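Local coordinates for protein 3-polyprenyl-4-hydroxybenzoate decarboxylase and related decarboxylases (Pelotomaculum thermopropionicum, PDB 6H6X) that binds prenylated FMN with manganese and potassium ions and probably catalyses reversible decarboxylation of aromatic acids, as other enzymes of the UbiD family do, at residues L5-L9 with V57-A61; G99-K103 with P235-V241; L79-A83 with L309-R313; C227-D231 with T276-H280. The protein carries 8 engineered substitutions. All blocks are in the same frame, centred on the assembly; numbering follows the deposited sequence.

Contact 1: residues L5-L9 with V57-A61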
loop_
_atom_site.group_PDB
_atom_site.type_symbol
_atom_site.label_atom_id
_atom_site.label_comp_id
_atom_site.label_asym_id
_atom_site.label_seq_id
_atom_site.Cartn_x
_atom_site.Cartn_y
_atom_site.Cartn_z
ATOM N N LEU B 5 13.579 -27.627 -11.717
ATOM C CA LEU B 5 13.782 -26.215 -11.909
ATOM C C LEU B 5 13.696 -25.827 -13.394
ATOM O O LEU B 5 13.029 -24.848 -13.744
ATOM C CB LEU B 5 15.088 -25.750 -11.282
ATOM C CG LEU B 5 15.416 -24.269 -11.559
ATOM C CD1 LEU B 5 14.321 -23.381 -10.991
ATOM C CD2 LEU B 5 16.757 -23.860 -11.012
ATOM N N ARG B 6 14.354 -26.595 -14.271
ATOM C CA ARG B 6 14.336 -26.269 -15.731
ATOM C C ARG B 6 12.968 -26.214 -16.346
ATOM O O ARG B 6 12.687 -25.307 -17.132
ATOM C CB ARG B 6 15.227 -27.194 -16.550
ATOM C CG ARG B 6 16.662 -26.695 -16.570
ATOM C CD ARG B 6 17.590 -27.806 -16.855
ATOM N NE ARG B 6 18.903 -27.553 -16.265
ATOM C CZ ARG B 6 20.035 -27.376 -16.926
ATOM N NH1 ARG B 6 21.154 -27.210 -16.224
ATOM N NH2 ARG B 6 20.067 -27.403 -18.259
ATOM N N GLU B 7 12.094 -27.136 -15.991
ATOM C CA GLU B 7 10.720 -27.023 -16.459
ATOM C C GLU B 7 10.017 -25.783 -15.880
ATOM O O GLU B 7 9.342 -25.055 -16.621
ATOM C CB GLU B 7 9.959 -28.330 -16.237
ATOM C CG GLU B 7 10.373 -29.331 -17.335
ATOM C CD GLU B 7 10.233 -30.795 -16.971
ATOM O OE1 GLU B 7 9.133 -31.154 -16.476
ATOM O OE2 GLU B 7 11.206 -31.574 -17.208
ATOM N N TRP B 8 10.256 -25.488 -14.596
ATOM C CA TRP B 8 9.676 -24.301 -14.019
ATOM C C TRP B 8 10.166 -23.077 -14.747
ATOM O O TRP B 8 9.376 -22.208 -15.039
ATOM C CB TRP B 8 9.973 -24.162 -12.502
ATOM C CG TRP B 8 9.333 -22.951 -11.949
ATOM C CD1 TRP B 8 9.936 -21.764 -11.668
ATOM C CD2 TRP B 8 7.959 -22.770 -11.703
ATOM N NE1 TRP B 8 9.026 -20.875 -11.216
ATOM C CE2 TRP B 8 7.794 -21.458 -11.239
ATOM C CE3 TRP B 8 6.832 -23.608 -11.824
ATOM C CZ2 TRP B 8 6.548 -20.931 -10.894
ATOM C CZ3 TRP B 8 5.597 -23.110 -11.474
ATOM C CH2 TRP B 8 5.455 -21.774 -11.020
ATOM N N LEU B 9 11.459 -22.998 -15.048
ATOM C CA LEU B 9 11.939 -21.844 -15.848
ATOM C C LEU B 9 11.302 -21.743 -17.242
ATOM O O LEU B 9 11.086 -20.634 -17.733
ATOM C CB LEU B 9 13.456 -21.814 -15.970
ATOM C CG LEU B 9 14.223 -21.734 -14.677
ATOM C CD1 LEU B 9 15.704 -21.741 -14.963
ATOM C CD2 LEU B 9 13.848 -20.491 -13.872
ATOM N N VAL B 57 20.031 -17.866 -11.069
ATOM C CA VAL B 57 18.634 -17.485 -11.230
ATOM C C VAL B 57 18.117 -17.007 -9.847
ATOM O O VAL B 57 18.537 -17.489 -8.790
ATOM C CB VAL B 57 17.813 -18.606 -11.884
ATOM C CG1 VAL B 57 17.606 -19.794 -10.951
ATOM C CG2 VAL B 57 16.485 -18.128 -12.360
ATOM N N THR B 58 17.265 -15.998 -9.863
ATOM C CA THR B 58 16.632 -15.516 -8.637
ATOM C C THR B 58 15.173 -15.153 -8.917
ATOM O O THR B 58 14.823 -14.874 -10.047
ATOM C CB THR B 58 17.411 -14.378 -7.972
ATOM O OG1 THR B 58 16.884 -14.129 -6.645
ATOM C CG2 THR B 58 17.373 -13.130 -8.807
ATOM N N GLY B 59 14.328 -15.263 -7.884
ATOM C CA GLY B 59 12.940 -14.821 -7.958
ATOM C C GLY B 59 12.073 -15.783 -8.769
ATOM O O GLY B 59 11.327 -15.346 -9.630
ATOM N N LEU B 60 12.144 -17.075 -8.457
ATOM C CA LEU B 60 11.362 -18.129 -9.164
ATOM C C LEU B 60 9.885 -17.984 -9.050
ATOM O O LEU B 60 9.140 -18.336 -9.982
ATOM C CB LEU B 60 11.724 -19.541 -8.673
ATOM C CG LEU B 60 13.194 -19.931 -8.849
ATOM C CD1 LEU B 60 13.397 -21.339 -8.373
ATOM C CD2 LEU B 60 13.609 -19.786 -10.296
ATOM N N ALA B 61 9.447 -17.463 -7.916
ATOM C CA ALA B 61 8.042 -17.144 -7.710
ATOM C C ALA B 61 7.973 -16.022 -6.682
ATOM O O ALA B 61 8.553 -16.141 -5.611
ATOM C CB ALA B 61 7.308 -18.382 -7.188
#

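Contact 2: residues G99-K103 with P235-V241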
loop_
_atom_site.group_PDB
_atom_site.type_symbol
_atom_site.label_atom_id
_atom_site.label_comp_id
_atom_site.label_asym_id
_atom_site.label_seq_id
_atom_site.Cartn_x
_atom_site.Cartn_y
_atom_site.Cartn_z
ATOM N N GLY B 99 21.889 -42.020 -15.380
ATOM C CA GLY B 99 20.919 -41.161 -16.038
ATOM C C GLY B 99 20.270 -40.099 -15.133
ATOM O O GLY B 99 19.560 -39.271 -15.655
ATOM N N ALA B 100 20.470 -40.112 -13.809
ATOM C CA ALA B 100 19.887 -39.061 -12.929
ATOM C C ALA B 100 20.627 -37.757 -13.236
ATOM O O ALA B 100 21.846 -37.717 -13.184
ATOM C CB ALA B 100 20.041 -39.372 -11.451
ATOM N N PRO B 101 19.891 -36.699 -13.566
ATOM C CA PRO B 101 20.674 -35.538 -14.012
ATOM C C PRO B 101 21.691 -34.985 -12.990
ATOM O O PRO B 101 22.800 -34.581 -13.377
ATOM C CB PRO B 101 19.624 -34.536 -14.381
ATOM C CG PRO B 101 18.397 -35.356 -14.707
ATOM C CD PRO B 101 18.448 -36.548 -13.811
ATOM N N VAL B 102 21.373 -35.032 -11.704
ATOM C CA VAL B 102 22.271 -34.476 -10.699
ATOM C C VAL B 102 23.580 -35.268 -10.496
ATOM O O VAL B 102 24.488 -34.812 -9.754
ATOM C CB VAL B 102 21.524 -34.258 -9.351
ATOM C CG1 VAL B 102 21.399 -35.560 -8.574
ATOM C CG2 VAL B 102 22.222 -33.205 -8.474
ATOM N N LYS B 103 23.657 -36.465 -11.104
ATOM C CA LYS B 103 24.852 -37.317 -11.048
ATOM C C LYS B 103 25.811 -37.182 -12.247
ATOM O O LYS B 103 26.859 -37.803 -12.240
ATOM C CB LYS B 103 24.444 -38.785 -10.902
ATOM C CG LYS B 103 23.708 -39.102 -9.606
ATOM C CD LYS B 103 24.572 -38.918 -8.364
ATOM C CE LYS B 103 23.933 -39.661 -7.201
ATOM N NZ LYS B 103 24.683 -39.546 -5.923
ATOM N N PRO B 235 16.914 -35.012 -4.354
ATOM C CA PRO B 235 16.126 -35.019 -5.606
ATOM C C PRO B 235 17.001 -35.256 -6.839
ATOM O O PRO B 235 18.021 -34.615 -7.007
ATOM C CB PRO B 235 15.489 -33.644 -5.631
ATOM C CG PRO B 235 15.447 -33.228 -4.212
ATOM C CD PRO B 235 16.717 -33.760 -3.602
ATOM N N ALA B 236 16.630 -36.258 -7.622
ATOM C CA ALA B 236 17.405 -36.709 -8.805
ATOM C C ALA B 236 17.592 -35.598 -9.808
ATOM O O ALA B 236 18.650 -35.490 -10.450
ATOM C CB ALA B 236 16.690 -37.891 -9.495
ATOM N N GLY B 237 16.545 -34.794 -9.971
ATOM C CA GLY B 237 16.552 -33.681 -10.897
ATOM C C GLY B 237 17.142 -32.356 -10.393
ATOM O O GLY B 237 17.060 -31.397 -11.100
ATOM N N ALA B 238 17.727 -32.296 -9.200
ATOM C CA ALA B 238 18.288 -31.042 -8.681
ATOM C C ALA B 238 19.422 -30.549 -9.596
ATOM O O ALA B 238 19.920 -31.302 -10.370
ATOM C CB ALA B 238 18.804 -31.217 -7.254
ATOM N N GLU B 239 19.811 -29.283 -9.475
ATOM C CA GLU B 239 20.909 -28.729 -10.271
ATOM C C GLU B 239 22.204 -29.052 -9.625
ATOM O O GLU B 239 23.142 -29.420 -10.289
ATOM C CB GLU B 239 20.751 -27.191 -10.435
ATOM C CG GLU B 239 19.547 -26.766 -11.261
ATOM C CD GLU B 239 19.715 -27.064 -12.781
ATOM O OE1 GLU B 239 20.841 -26.955 -13.288
ATOM O OE2 GLU B 239 18.730 -27.373 -13.496
ATOM N N ILE B 240 22.258 -28.907 -8.300
ATOM C CA ILE B 240 23.475 -29.083 -7.548
ATOM C C ILE B 240 23.167 -29.750 -6.205
ATOM O O ILE B 240 22.167 -29.403 -5.574
ATOM C CB ILE B 240 24.129 -27.696 -7.254
ATOM C CG1 ILE B 240 24.611 -26.999 -8.536
ATOM C CG2 ILE B 240 25.315 -27.829 -6.336
ATOM C CD1 ILE B 240 24.371 -25.514 -8.593
ATOM N N VAL B 241 24.047 -30.660 -5.753
ATOM C CA VAL B 241 23.974 -31.281 -4.437
ATOM C C VAL B 241 25.315 -31.184 -3.779
ATOM O O VAL B 241 26.332 -31.486 -4.391
ATOM C CB VAL B 241 23.548 -32.764 -4.490
ATOM C CG1 VAL B 241 23.865 -33.509 -3.193
ATOM C CG2 VAL B 241 22.075 -32.878 -4.843
#

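Contact 3: residues L79-A83 with L309-R313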
loop_
_atom_site.group_PDB
_atom_site.type_symbol
_atom_site.label_atom_id
_atom_site.label_comp_id
_atom_site.label_asym_id
_atom_site.label_seq_id
_atom_site.Cartn_x
_atom_site.Cartn_y
_atom_site.Cartn_z
ATOM N N LEU B 79 -4.212 -22.712 -0.252
ATOM C CA LEU B 79 -3.981 -22.997 1.150
ATOM C C LEU B 79 -4.477 -24.365 1.565
ATOM O O LEU B 79 -3.828 -25.068 2.379
ATOM C CB LEU B 79 -4.530 -21.895 2.052
ATOM C CG LEU B 79 -3.992 -20.471 1.791
ATOM C CD1 LEU B 79 -4.637 -19.446 2.716
ATOM C CD2 LEU B 79 -2.460 -20.407 1.892
ATOM N N GLU B 80 -5.631 -24.739 1.008
ATOM C CA GLU B 80 -6.243 -26.041 1.293
ATOM C C GLU B 80 -5.430 -27.123 0.603
ATOM O O GLU B 80 -5.152 -28.149 1.200
ATOM C CB GLU B 80 -7.735 -26.112 0.857
ATOM C CG GLU B 80 -8.716 -25.366 1.802
ATOM C CD GLU B 80 -9.051 -23.918 1.364
ATOM O OE1 GLU B 80 -10.096 -23.390 1.792
ATOM O OE2 GLU B 80 -8.305 -23.288 0.551
ATOM N N LYS B 81 -4.983 -26.899 -0.630
ATOM C CA LYS B 81 -4.093 -27.903 -1.245
ATOM C C LYS B 81 -2.827 -28.137 -0.403
ATOM O O LYS B 81 -2.416 -29.273 -0.202
ATOM C CB LYS B 81 -3.736 -27.571 -2.696
ATOM C CG LYS B 81 -3.530 -28.847 -3.515
ATOM C CD LYS B 81 -2.495 -28.744 -4.631
ATOM C CE LYS B 81 -2.567 -29.927 -5.598
ATOM N NZ LYS B 81 -2.531 -31.228 -4.876
ATOM N N LEU B 82 -2.244 -27.059 0.153
ATOM C CA LEU B 82 -1.026 -27.208 0.971
ATOM C C LEU B 82 -1.326 -27.982 2.251
ATOM O O LEU B 82 -0.590 -28.898 2.591
ATOM C CB LEU B 82 -0.329 -25.863 1.246
ATOM C CG LEU B 82 1.027 -25.919 1.979
ATOM C CD1 LEU B 82 2.027 -26.883 1.335
ATOM C CD2 LEU B 82 1.634 -24.520 2.055
ATOM N N ALA B 83 -2.427 -27.664 2.924
ATOM C CA ALA B 83 -2.783 -28.387 4.178
ATOM C C ALA B 83 -3.118 -29.892 3.950
ATOM O O ALA B 83 -2.770 -30.773 4.760
ATOM C CB ALA B 83 -3.952 -27.686 4.868
ATOM N N LEU B 309 -4.970 -20.535 8.470
ATOM C CA LEU B 309 -6.342 -20.793 8.002
ATOM C C LEU B 309 -6.986 -21.930 8.761
ATOM O O LEU B 309 -8.129 -21.798 9.223
ATOM C CB LEU B 309 -6.408 -21.131 6.518
ATOM C CG LEU B 309 -7.815 -21.265 5.903
ATOM C CD1 LEU B 309 -8.675 -20.010 6.121
ATOM C CD2 LEU B 309 -7.684 -21.524 4.409
ATOM N N GLN B 310 -6.267 -23.047 8.882
ATOM C CA GLN B 310 -6.774 -24.213 9.625
ATOM C C GLN B 310 -7.080 -23.889 11.080
ATOM O O GLN B 310 -8.182 -24.188 11.553
ATOM C CB GLN B 310 -5.798 -25.402 9.614
ATOM C CG GLN B 310 -5.999 -26.370 8.469
ATOM C CD GLN B 310 -4.968 -27.489 8.486
ATOM O OE1 GLN B 310 -3.774 -27.254 8.760
ATOM N NE2 GLN B 310 -5.418 -28.722 8.199
ATOM N N THR B 311 -6.122 -23.302 11.787
ATOM C CA THR B 311 -6.331 -22.984 13.194
ATOM C C THR B 311 -7.523 -22.059 13.433
ATOM O O THR B 311 -8.285 -22.259 14.365
ATOM C CB THR B 311 -5.129 -22.272 13.812
ATOM O OG1 THR B 311 -3.923 -22.911 13.404
ATOM C CG2 THR B 311 -5.245 -22.297 15.371
ATOM N N VAL B 312 -7.656 -21.050 12.580
ATOM C CA VAL B 312 -8.733 -20.129 12.696
ATOM C C VAL B 312 -10.054 -20.811 12.338
ATOM O O VAL B 312 -11.032 -20.567 13.011
ATOM C CB VAL B 312 -8.487 -18.874 11.845
ATOM C CG1 VAL B 312 -9.691 -17.961 11.839
ATOM C CG2 VAL B 312 -7.292 -18.091 12.395
ATOM N N ARG B 313 -10.076 -21.639 11.287
ATOM C CA ARG B 313 -11.305 -22.351 10.866
ATOM C C ARG B 313 -11.876 -23.286 11.976
ATOM O O ARG B 313 -13.083 -23.336 12.147
ATOM C CB ARG B 313 -11.097 -23.128 9.574
ATOM C CG ARG B 313 -12.398 -23.398 8.800
ATOM C CD ARG B 313 -12.261 -24.466 7.713
ATOM N NE ARG B 313 -11.380 -24.086 6.588
ATOM C CZ ARG B 313 -11.681 -23.196 5.640
ATOM N NH1 ARG B 313 -12.856 -22.543 5.652
ATOM N NH2 ARG B 313 -10.798 -22.951 4.663
#

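Contact 4: residues C227-D231 with T276-H280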
loop_
_atom_site.group_PDB
_atom_site.type_symbol
_atom_site.label_atom_id
_atom_site.label_comp_id
_atom_site.label_asym_id
_atom_site.label_seq_id
_atom_site.Cartn_x
_atom_site.Cartn_y
_atom_site.Cartn_z
ATOM N N CYS B 227 22.977 -40.406 -2.232
ATOM C CA CYS B 227 24.221 -39.628 -2.253
ATOM C C CYS B 227 25.436 -40.522 -2.357
ATOM O O CYS B 227 25.391 -41.687 -2.001
ATOM C CB CYS B 227 24.317 -38.788 -0.974
ATOM S SG CYS B 227 23.180 -37.368 -1.030
ATOM N N GLU B 228 26.529 -39.955 -2.833
ATOM C CA GLU B 228 27.807 -40.678 -2.977
ATOM C C GLU B 228 28.471 -41.017 -1.651
ATOM O O GLU B 228 28.906 -42.144 -1.469
ATOM C CB GLU B 228 28.813 -39.851 -3.795
ATOM C CG GLU B 228 28.378 -39.515 -5.219
ATOM C CD GLU B 228 28.190 -40.740 -6.086
ATOM O OE1 GLU B 228 29.159 -41.526 -6.216
ATOM O OE2 GLU B 228 27.072 -40.912 -6.636
ATOM N N THR B 229 28.587 -40.039 -0.750
ATOM C CA THR B 229 29.457 -40.153 0.428
ATOM C C THR B 229 28.721 -40.138 1.750
ATOM O O THR B 229 29.350 -40.188 2.799
ATOM C CB THR B 229 30.470 -38.994 0.447
ATOM O OG1 THR B 229 29.796 -37.732 0.574
ATOM C CG2 THR B 229 31.278 -39.015 -0.845
ATOM N N VAL B 230 27.389 -40.053 1.708
ATOM C CA VAL B 230 26.577 -40.057 2.915
ATOM C C VAL B 230 25.299 -40.819 2.649
ATOM O O VAL B 230 24.857 -40.910 1.512
ATOM C CB VAL B 230 26.244 -38.610 3.370
ATOM C CG1 VAL B 230 27.504 -37.902 3.856
ATOM C CG2 VAL B 230 25.563 -37.805 2.244
ATOM N N ASP B 231 24.685 -41.318 3.710
ATOM C CA ASP B 231 23.483 -42.151 3.618
ATOM C C ASP B 231 22.234 -41.271 3.711
ATOM O O ASP B 231 21.484 -41.276 4.696
ATOM C CB ASP B 231 23.507 -43.214 4.729
ATOM C CG ASP B 231 22.385 -44.244 4.587
ATOM O OD1 ASP B 231 21.906 -44.504 3.457
ATOM O OD2 ASP B 231 21.985 -44.789 5.640
ATOM N N THR B 276 31.984 -33.143 1.849
ATOM C CA THR B 276 32.674 -34.346 1.389
ATOM C C THR B 276 32.448 -34.666 -0.086
ATOM O O THR B 276 33.133 -35.518 -0.630
ATOM C CB THR B 276 32.282 -35.547 2.243
ATOM O OG1 THR B 276 30.868 -35.769 2.168
ATOM C CG2 THR B 276 32.662 -35.289 3.715
ATOM N N ALA B 277 31.532 -33.960 -0.746
ATOM C CA ALA B 277 31.337 -34.108 -2.171
ATOM C C ALA B 277 30.340 -33.103 -2.717
ATOM O O ALA B 277 29.513 -32.591 -1.988
ATOM C CB ALA B 277 30.841 -35.524 -2.494
ATOM N N VAL B 278 30.402 -32.892 -4.024
ATOM C CA VAL B 278 29.533 -32.037 -4.742
ATOM C C VAL B 278 29.180 -32.764 -6.002
ATOM O O VAL B 278 30.061 -33.213 -6.661
ATOM C CB VAL B 278 30.233 -30.718 -5.172
ATOM C CG1 VAL B 278 29.346 -29.913 -6.120
ATOM C CG2 VAL B 278 30.610 -29.880 -3.960
ATOM N N THR B 279 27.896 -32.840 -6.368
ATOM C CA THR B 279 27.487 -33.378 -7.671
ATOM C C THR B 279 26.561 -32.403 -8.316
ATOM O O THR B 279 25.824 -31.667 -7.643
ATOM C CB THR B 279 26.796 -34.794 -7.584
ATOM O OG1 THR B 279 25.442 -34.683 -7.128
ATOM C CG2 THR B 279 27.525 -35.716 -6.611
ATOM N N HIS B 280 26.567 -32.384 -9.631
ATOM C CA HIS B 280 25.737 -31.460 -10.335
ATOM C C HIS B 280 25.418 -31.910 -11.708
ATOM O O HIS B 280 26.093 -32.767 -12.257
ATOM C CB HIS B 280 26.334 -30.026 -10.326
ATOM C CG HIS B 280 27.658 -29.879 -10.990
ATOM N ND1 HIS B 280 27.797 -29.696 -12.353
ATOM C CD2 HIS B 280 28.908 -29.844 -10.472
ATOM C CE1 HIS B 280 29.088 -29.579 -12.642
ATOM N NE2 HIS B 280 29.783 -29.683 -11.516
#

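Contact 1: residues L5-L9 with V57-A61
A buried helix-on-strand contact, almost wholly apolar with one polar link, lays the first turn of helix 5-14 on the end of strand 56-58 and the turn that follows it. Leu60 is the centre of the patch: its CD1 meets Leu5 CD1 at 3.4 Å and its CD2 meets Leu9 CD2 at 3.7 Å, so two leucines one helical turn apart enclose it. Val57 completes the surface, with CG2 3.9 Å from Leu9 CD2 and CG1 4.2 Å from Leu5 CD2. Trp8 supplies the polar link, its NE1 donating to Leu60 O over 2.8 Å, nearly in the plane of the indole; this satisfies a carbonyl that lies beyond the strand. Outside the two segments, the carboxylate of Glu295 accepts from Gly59 N and Leu60 N. The arrangement is that of a helix packed on the end of strand 56-58, in the small mixed sheet 18-21, 43-46, 56-58 and 286-287, consistent with an alpha/beta layer.

Contact 2: residues G99-K103 with P235-V241
Val102 is the knob of this contact and the bend of 235-241 is its hollow. That segment begins with a type I beta turn from Pro235 to Ala238, then swings into strand 240-246, so that its backbone curls around the valine. CB of Val102 lies 3.5 Å from Ala238 O, while its CG2 reaches Ala238 CB at 4.1 Å and Val241 CG2 at 3.6 Å; CG1 sits 3.8 Å from Pro235 O. At the backbone, Val102 N donates to Ala236 O (3.0 Å), fixing the short 3-10 turn 101-103 against the beta turn. Small residues let the backbones close in: Ala100 CB meets Ala236 CB at 4.2 Å, and the flat flank of Pro101 puts CD 3.5 Å from Ala236 O. The CA-to-CB bond of Glu239 points away from 99-103; its OE1 accepts a hydrogen bond from Val285 N and its OE2 salt-bridges Arg6 NE. With Ile240 it forms a classic beta bulge opposite Ile190, where the turn enters the antiparallel sheet of the Rift-related, FMN-binding-type domain.

Contact 3: residues L79-A83 with L309-R313
Leu309 opens the second segment and carries its apolar part. Its CD2 packs 4.0 Å from Leu79 CB, and the same methyl lies against the carboxylate of Glu80, 4.0 Å from Glu80 OE1; beyond it, strand 319-324 contributes Val322. Gln310 comes next. Its CA-to-CB bond points sideways, but the extended chain brings CD within 3.8 Å of Ala83 CB, a van der Waals contact at the exposed side. Thr311 and Val312 take no part; they pack on helix 345-356, Val312 also on Val319 of strand 319-324, and Thr311 OG1 bonds back to Val307 O within its own helix. One turn after Leu309, Arg313 returns to the interface and stretches its guanidinium across it: NH2 forms a salt bridge of 3.0 Å with Glu80 OE1, at the exposed margin beside the leucine contact. The axes of the two short segments come no closer than 11.6 Å, with a crossing angle of -96°, close to perpendicular, which confines the touching area to a few residues. This is a crossed helix pair with an apolar centre and a polar margin, joining helix 75-87 of the N-terminal domain to the long helix 294-315, whose residues here belong to the C-terminal domain.

Contact 4: residues C227-D231 with T276-H280
An irregular bend, 227-231, lies against the last residues of the long strand 264-280; the backbones come nearest at Thr229 and Thr276, whose CA atoms are 6.7 Å apart. The strand belongs to the antiparallel sheet of the Rift-related domain and is itself distorted here: Thr276 and Ala277 both face Glu243 of strand 240-246 in a classic beta bulge. The bend meets it through side chains. Ala277 and Thr279, two residues apart, turn the same way, as strand geometry requires; Ala277 CB touches Thr229 CG2 at 3.9 Å, and Thr279 CG2 touches Glu228 CG at 4.1 Å. The polar ends of Glu228 and Thr279 are engaged elsewhere: Glu228 OE2 in a salt bridge with Lys103 NZ, and Thr279 OG1 in a hydrogen bond to Val102 O. Glu243 ties bend and bulge together: OE2 accepts from Glu228 N, OE1 hydrogen-bonds Thr229 OG1, and its backbone pairs with Thr276 and Ala277. Thr229 thus has a second partner in the strand, for Thr276 OG1 donates to Thr229 OG1 over 2.7 Å.

Contacts 2 and 4, with centres 11 Å apart, share the antiparallel sheet of the Rift-related domain, where neighbouring strands 240-246 and 264-280 pair through Val241 N and Thr279 O, 2.8 Å apart. Their segments alternate along the chain, and each contact sets a loop remote in sequence against this sheet. Contact 1 closes earlier in sequence, yet its centre is only 16 Å from that of contact 2, and Arg6 NE reaches Glu239 OE2 at 2.8 Å in a salt bridge that ties the N-terminal helix to this domain. Contact 3 stands apart, 26 to 37 Å between centres from the others; its two helices close a long loop enclosing contacts 2 and 4, thereby joining the N-terminal region to the C-terminal domain.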